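Local coordinates for protein scyllo-inositol 2-dehydrogenase (NADP(+)) IolW (Bacillus subtilis subsp. subtilis, PDB 3GDO) that catalyses the reversible NADPH-dependent reduction of scyllo-inosose to scyllo-inositol and cannot use NADH in place of NADPH, at residues T5-G17 / I60-T73. Residues are numbered along the deposited sequence; the frame is centred on the assembly and turned at random.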
loop_
_atom_site.group_PDB
_atom_site.type_symbol
_atom_site.label_atom_id
_atom_site.label_comp_id
_atom_site.label_asym_id
_atom_site.label_seq_id
_atom_site.Cartn_x
_atom_site.Cartn_y
_atom_site.Cartn_z
ATOM N N THR B 5 -15.842 -20.708 -39.862
ATOM C CA THR B 5 -15.159 -19.525 -39.331
ATOM C C THR B 5 -16.172 -18.483 -38.905
ATOM O O THR B 5 -17.204 -18.274 -39.559
ATOM C CB THR B 5 -14.140 -18.887 -40.322
ATOM O OG1 THR B 5 -14.785 -18.587 -41.573
ATOM C CG2 THR B 5 -12.978 -19.806 -40.560
ATOM N N ILE B 6 -15.876 -17.834 -37.790
ATOM C CA ILE B 6 -16.715 -16.761 -37.300
ATOM C C ILE B 6 -16.318 -15.515 -38.075
ATOM O O ILE B 6 -15.130 -15.147 -38.101
ATOM C CB ILE B 6 -16.538 -16.592 -35.758
ATOM C CG1 ILE B 6 -16.987 -17.887 -35.046
ATOM C CG2 ILE B 6 -17.299 -15.385 -35.251
ATOM C CD1 ILE B 6 -16.787 -17.895 -33.565
ATOM N N LYS B 7 -17.304 -14.890 -38.716
ATOM C CA LYS B 7 -17.087 -13.726 -39.569
ATOM C C LYS B 7 -17.075 -12.497 -38.697
ATOM O O LYS B 7 -18.071 -12.155 -38.082
ATOM C CB LYS B 7 -18.192 -13.577 -40.658
ATOM C CG LYS B 7 -18.409 -14.788 -41.587
ATOM C CD LYS B 7 -17.082 -15.348 -42.084
ATOM C CE LYS B 7 -17.317 -16.502 -43.087
ATOM N NZ LYS B 7 -17.513 -17.794 -42.378
ATOM N N VAL B 8 -15.950 -11.802 -38.699
ATOM C CA VAL B 8 -15.753 -10.670 -37.786
ATOM C C VAL B 8 -15.759 -9.345 -38.523
ATOM O O VAL B 8 -15.182 -9.235 -39.595
ATOM C CB VAL B 8 -14.409 -10.836 -37.030
ATOM C CG1 VAL B 8 -14.140 -9.654 -36.061
ATOM C CG2 VAL B 8 -14.381 -12.204 -36.325
ATOM N N GLY B 9 -16.421 -8.356 -37.930
ATOM C CA GLY B 9 -16.256 -6.951 -38.305
ATOM C C GLY B 9 -15.583 -6.177 -37.165
ATOM O O GLY B 9 -16.029 -6.251 -36.000
ATOM N N ILE B 10 -14.492 -5.468 -37.476
ATOM C CA ILE B 10 -13.784 -4.643 -36.468
ATOM C C ILE B 10 -14.085 -3.157 -36.612
ATOM O O ILE B 10 -13.863 -2.568 -37.673
ATOM C CB ILE B 10 -12.261 -4.852 -36.489
ATOM C CG1 ILE B 10 -11.931 -6.331 -36.359
ATOM C CG2 ILE B 10 -11.572 -4.015 -35.354
ATOM C CD1 ILE B 10 -10.463 -6.667 -36.628
ATOM N N LEU B 11 -14.607 -2.551 -35.559
ATOM C CA LEU B 11 -14.898 -1.135 -35.610
ATOM C C LEU B 11 -13.686 -0.331 -35.114
ATOM O O LEU B 11 -13.359 -0.370 -33.939
ATOM C CB LEU B 11 -16.132 -0.777 -34.790
ATOM C CG LEU B 11 -17.503 -1.359 -35.158
ATOM C CD1 LEU B 11 -18.590 -0.542 -34.435
ATOM C CD2 LEU B 11 -17.756 -1.377 -36.685
ATOM N N GLY B 12 -13.028 0.381 -36.039
ATOM C CA GLY B 12 -11.867 1.232 -35.689
ATOM C C GLY B 12 -10.575 0.464 -35.852
ATOM O O GLY B 12 -10.488 -0.705 -35.503
ATOM N N TYR B 13 -9.567 1.117 -36.420
ATOM C CA TYR B 13 -8.297 0.468 -36.641
ATOM C C TYR B 13 -7.110 1.358 -36.180
ATOM O O TYR B 13 -6.079 1.469 -36.863
ATOM C CB TYR B 13 -8.195 0.063 -38.103
ATOM C CG TYR B 13 -7.211 -1.033 -38.367
ATOM C CD1 TYR B 13 -7.435 -2.323 -37.878
ATOM C CD2 TYR B 13 -6.060 -0.799 -39.119
ATOM C CE1 TYR B 13 -6.520 -3.348 -38.118
ATOM C CE2 TYR B 13 -5.147 -1.823 -39.374
ATOM C CZ TYR B 13 -5.398 -3.101 -38.862
ATOM O OH TYR B 13 -4.512 -4.142 -39.093
ATOM N N GLY B 14 -7.297 1.982 -35.015
ATOM C CA GLY B 14 -6.222 2.624 -34.247
ATOM C C GLY B 14 -5.392 1.587 -33.518
ATOM O O GLY B 14 -5.190 0.449 -33.998
ATOM N N LEU B 15 -4.896 1.980 -32.354
ATOM C CA LEU B 15 -4.074 1.119 -31.510
ATOM C C LEU B 15 -4.765 -0.211 -31.091
ATOM O O LEU B 15 -4.173 -1.278 -31.241
ATOM C CB LEU B 15 -3.646 1.918 -30.263
ATOM C CG LEU B 15 -2.758 1.211 -29.231
ATOM C CD1 LEU B 15 -1.366 0.892 -29.792
ATOM C CD2 LEU B 15 -2.664 2.050 -27.938
ATOM N N SER B 16 -5.985 -0.142 -30.544
ATOM C CA SER B 16 -6.692 -1.374 -30.122
ATOM C C SER B 16 -6.933 -2.276 -31.291
ATOM O O SER B 16 -6.629 -3.445 -31.216
ATOM C CB SER B 16 -8.044 -1.105 -29.493
ATOM O OG SER B 16 -7.903 -0.112 -28.522
ATOM N N GLY B 17 -7.470 -1.735 -32.387
ATOM C CA GLY B 17 -7.848 -2.577 -33.530
ATOM C C GLY B 17 -6.670 -3.270 -34.176
ATOM O O GLY B 17 -6.672 -4.508 -34.349
ATOM N N ILE B 60 -21.391 -2.853 -41.809
ATOM C CA ILE B 60 -21.182 -3.973 -40.896
ATOM C C ILE B 60 -22.522 -4.418 -40.290
ATOM O O ILE B 60 -22.815 -5.619 -40.246
ATOM C CB ILE B 60 -20.212 -3.583 -39.747
ATOM C CG1 ILE B 60 -18.874 -3.061 -40.303
ATOM C CG2 ILE B 60 -20.044 -4.732 -38.737
ATOM C CD1 ILE B 60 -17.787 -4.078 -40.457
ATOM N N THR B 61 -23.323 -3.463 -39.817
ATOM C CA THR B 61 -24.554 -3.817 -39.110
ATOM C C THR B 61 -25.635 -4.438 -40.017
ATOM O O THR B 61 -26.425 -5.253 -39.550
ATOM C CB THR B 61 -25.157 -2.638 -38.322
ATOM O OG1 THR B 61 -25.507 -1.598 -39.229
ATOM C CG2 THR B 61 -24.157 -2.110 -37.303
ATOM N N ASN B 62 -25.658 -4.053 -41.295
ATOM C CA ASN B 62 -26.615 -4.599 -42.257
ATOM C C ASN B 62 -26.093 -5.786 -43.000
ATOM O O ASN B 62 -26.837 -6.398 -43.767
ATOM C CB ASN B 62 -27.019 -3.562 -43.301
ATOM C CG ASN B 62 -27.731 -2.396 -42.700
ATOM O OD1 ASN B 62 -28.096 -2.420 -41.528
ATOM N ND2 ASN B 62 -27.930 -1.350 -43.497
ATOM N N ASP B 63 -24.812 -6.090 -42.833
ATOM C CA ASP B 63 -24.264 -7.246 -43.519
ATOM C C ASP B 63 -24.629 -8.515 -42.741
ATOM O O ASP B 63 -24.071 -8.771 -41.655
ATOM C CB ASP B 63 -22.758 -7.112 -43.720
ATOM C CG ASP B 63 -22.148 -8.346 -44.350
ATOM O OD1 ASP B 63 -22.882 -9.332 -44.530
ATOM O OD2 ASP B 63 -20.940 -8.369 -44.664
ATOM N N PRO B 64 -25.557 -9.332 -43.302
ATOM C CA PRO B 64 -26.019 -10.581 -42.642
ATOM C C PRO B 64 -24.961 -11.657 -42.459
ATOM O O PRO B 64 -25.148 -12.581 -41.666
ATOM C CB PRO B 64 -27.129 -11.117 -43.586
ATOM C CG PRO B 64 -26.916 -10.401 -44.900
ATOM C CD PRO B 64 -26.307 -9.052 -44.547
ATOM N N ALA B 65 -23.872 -11.597 -43.200
ATOM C CA ALA B 65 -22.853 -12.600 -42.984
ATOM C C ALA B 65 -22.029 -12.316 -41.695
ATOM O O ALA B 65 -21.434 -13.227 -41.140
ATOM C CB ALA B 65 -21.945 -12.752 -44.205
ATOM N N ILE B 66 -22.009 -11.064 -41.242
ATOM C CA ILE B 66 -21.213 -10.658 -40.069
ATOM C C ILE B 66 -21.840 -11.190 -38.770
ATOM O O ILE B 66 -23.004 -10.902 -38.499
ATOM C CB ILE B 66 -21.100 -9.126 -39.983
ATOM C CG1 ILE B 66 -20.321 -8.572 -41.191
ATOM C CG2 ILE B 66 -20.450 -8.689 -38.643
ATOM C CD1 ILE B 66 -18.866 -9.059 -41.310
ATOM N N GLU B 67 -21.069 -11.940 -37.984
ATOM C CA GLU B 67 -21.589 -12.554 -36.745
ATOM C C GLU B 67 -21.132 -11.860 -35.436
ATOM O O GLU B 67 -21.914 -11.748 -34.467
ATOM C CB GLU B 67 -21.182 -14.010 -36.699
ATOM C CG GLU B 67 -21.534 -14.769 -37.998
ATOM C CD GLU B 67 -21.015 -16.144 -37.966
ATOM O OE1 GLU B 67 -19.866 -16.410 -38.412
ATOM O OE2 GLU B 67 -21.744 -16.984 -37.436
ATOM N N LEU B 68 -19.859 -11.435 -35.428
ATOM C CA LEU B 68 -19.232 -10.767 -34.259
ATOM C C LEU B 68 -18.624 -9.415 -34.666
ATOM O O LEU B 68 -17.895 -9.339 -35.661
ATOM C CB LEU B 68 -18.154 -11.666 -33.619
ATOM C CG LEU B 68 -17.343 -11.104 -32.430
ATOM C CD1 LEU B 68 -18.190 -10.869 -31.216
ATOM C CD2 LEU B 68 -16.197 -12.032 -32.083
ATOM N N VAL B 69 -18.976 -8.370 -33.912
ATOM C CA VAL B 69 -18.379 -7.034 -34.058
ATOM C C VAL B 69 -17.457 -6.770 -32.837
ATOM O O VAL B 69 -17.868 -6.986 -31.674
ATOM C CB VAL B 69 -19.466 -5.942 -34.116
ATOM C CG1 VAL B 69 -18.843 -4.550 -34.280
ATOM C CG2 VAL B 69 -20.420 -6.199 -35.278
ATOM N N ILE B 70 -16.219 -6.344 -33.114
ATOM C CA ILE B 70 -15.306 -5.815 -32.062
ATOM C C ILE B 70 -15.381 -4.287 -32.015
ATOM O O ILE B 70 -15.125 -3.607 -33.003
ATOM C CB ILE B 70 -13.864 -6.256 -32.309
ATOM C CG1 ILE B 70 -13.813 -7.712 -32.800
ATOM C CG2 ILE B 70 -12.981 -5.989 -31.072
ATOM C CD1 ILE B 70 -14.189 -8.794 -31.762
ATOM N N VAL B 71 -15.807 -3.737 -30.899
ATOM C CA VAL B 71 -15.926 -2.293 -30.830
ATOM C C VAL B 71 -14.653 -1.668 -30.203
ATOM O O VAL B 71 -14.372 -1.842 -29.026
ATOM C CB VAL B 71 -17.203 -1.847 -30.123
ATOM C CG1 VAL B 71 -17.314 -0.333 -30.154
ATOM C CG2 VAL B 71 -18.428 -2.473 -30.827
ATOM N N THR B 72 -13.868 -1.000 -31.038
ATOM C CA THR B 72 -12.732 -0.244 -30.540
ATOM C C THR B 72 -12.873 1.280 -30.814
ATOM O O THR B 72 -11.923 2.007 -30.668
ATOM C CB THR B 72 -11.406 -0.771 -31.113
ATOM O OG1 THR B 72 -11.273 -0.295 -32.443
ATOM C CG2 THR B 72 -11.321 -2.340 -31.059
ATOM N N THR B 73 -14.043 1.767 -31.195
ATOM C CA THR B 73 -14.165 3.198 -31.457
ATOM C C THR B 73 -13.972 3.971 -30.139
ATOM O O THR B 73 -14.080 3.363 -29.068
ATOM C CB THR B 73 -15.479 3.556 -32.177
ATOM O OG1 THR B 73 -16.566 2.901 -31.531
ATOM C CG2 THR B 73 -15.424 3.095 -33.645
HETATM O O HOH W 1 -8.676 1.036 -32.787
#
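Lys-7 meets the 60-73 segment with both its backbone and the root of its side chain. Its CB lies 3.3 Å from Ala-65 O, and CG also rests by that carbonyl. The chain bends at chi2 (-45°), which leads CD and CE away from the 60-73 segment. A second bend at chi4 brings NZ back to bond Thr-5 O and Thr-5 OG1. Lys-7 NZ stays 4.8 Å from Glu-67 OE1, too far for a salt bridge. Glu-67 instead takes the Lys-7 backbone: N donates to Glu-67 OE1 at 3.0 Å, on the anti side and tilted 21° from the carboxylate plane. Its OE2 pairs with Arg-314. Lys-7 O accepts from both Glu-67 N and Leu-68 N. With an alanine in place of Lys-7, Thr-5 O and OG1 would probably lose their shared donor, and Ala-65 O would keep CB but lose the cover of CG.

From here strands 6-11 and 68-71 run parallel, neighbours at the middle of the Rossmann sheet. Gly-9 N bonds Leu-68 O, Ile-70 N bonds Gly-9 O, and Leu-11 N bonds Ile-70 O at 2.8 Å. Val-8, Ile-10, Leu-68 and Ile-70 share one face; Tyr-306 of helix 303-315 touches Ile-70 there. On the other face Leu-11 packs its CG 3.6 Å from Val-69 CG1. Its CD1 reaches Val-71 CG2, while CD2 slides past Ile-60. Gly-9 CA lies 3.9 Å from Ile-60 CD1.

The strand then enters a glycine-rich turn, Gly-12, Gly-14 and Gly-17, consistent with the dinucleotide-binding GxGxxG motif. Leu-11 O receives two bonds from Thr-72, from N and from OG1, the latter at 2.6 Å. A chi1 of 78° turns OG1 back to this shared acceptor. A water donates to OG1 and accepts from Gly-17 N at the start of helix 15-26. Ser-16 CB packs against Thr-72 CB at 3.7 Å.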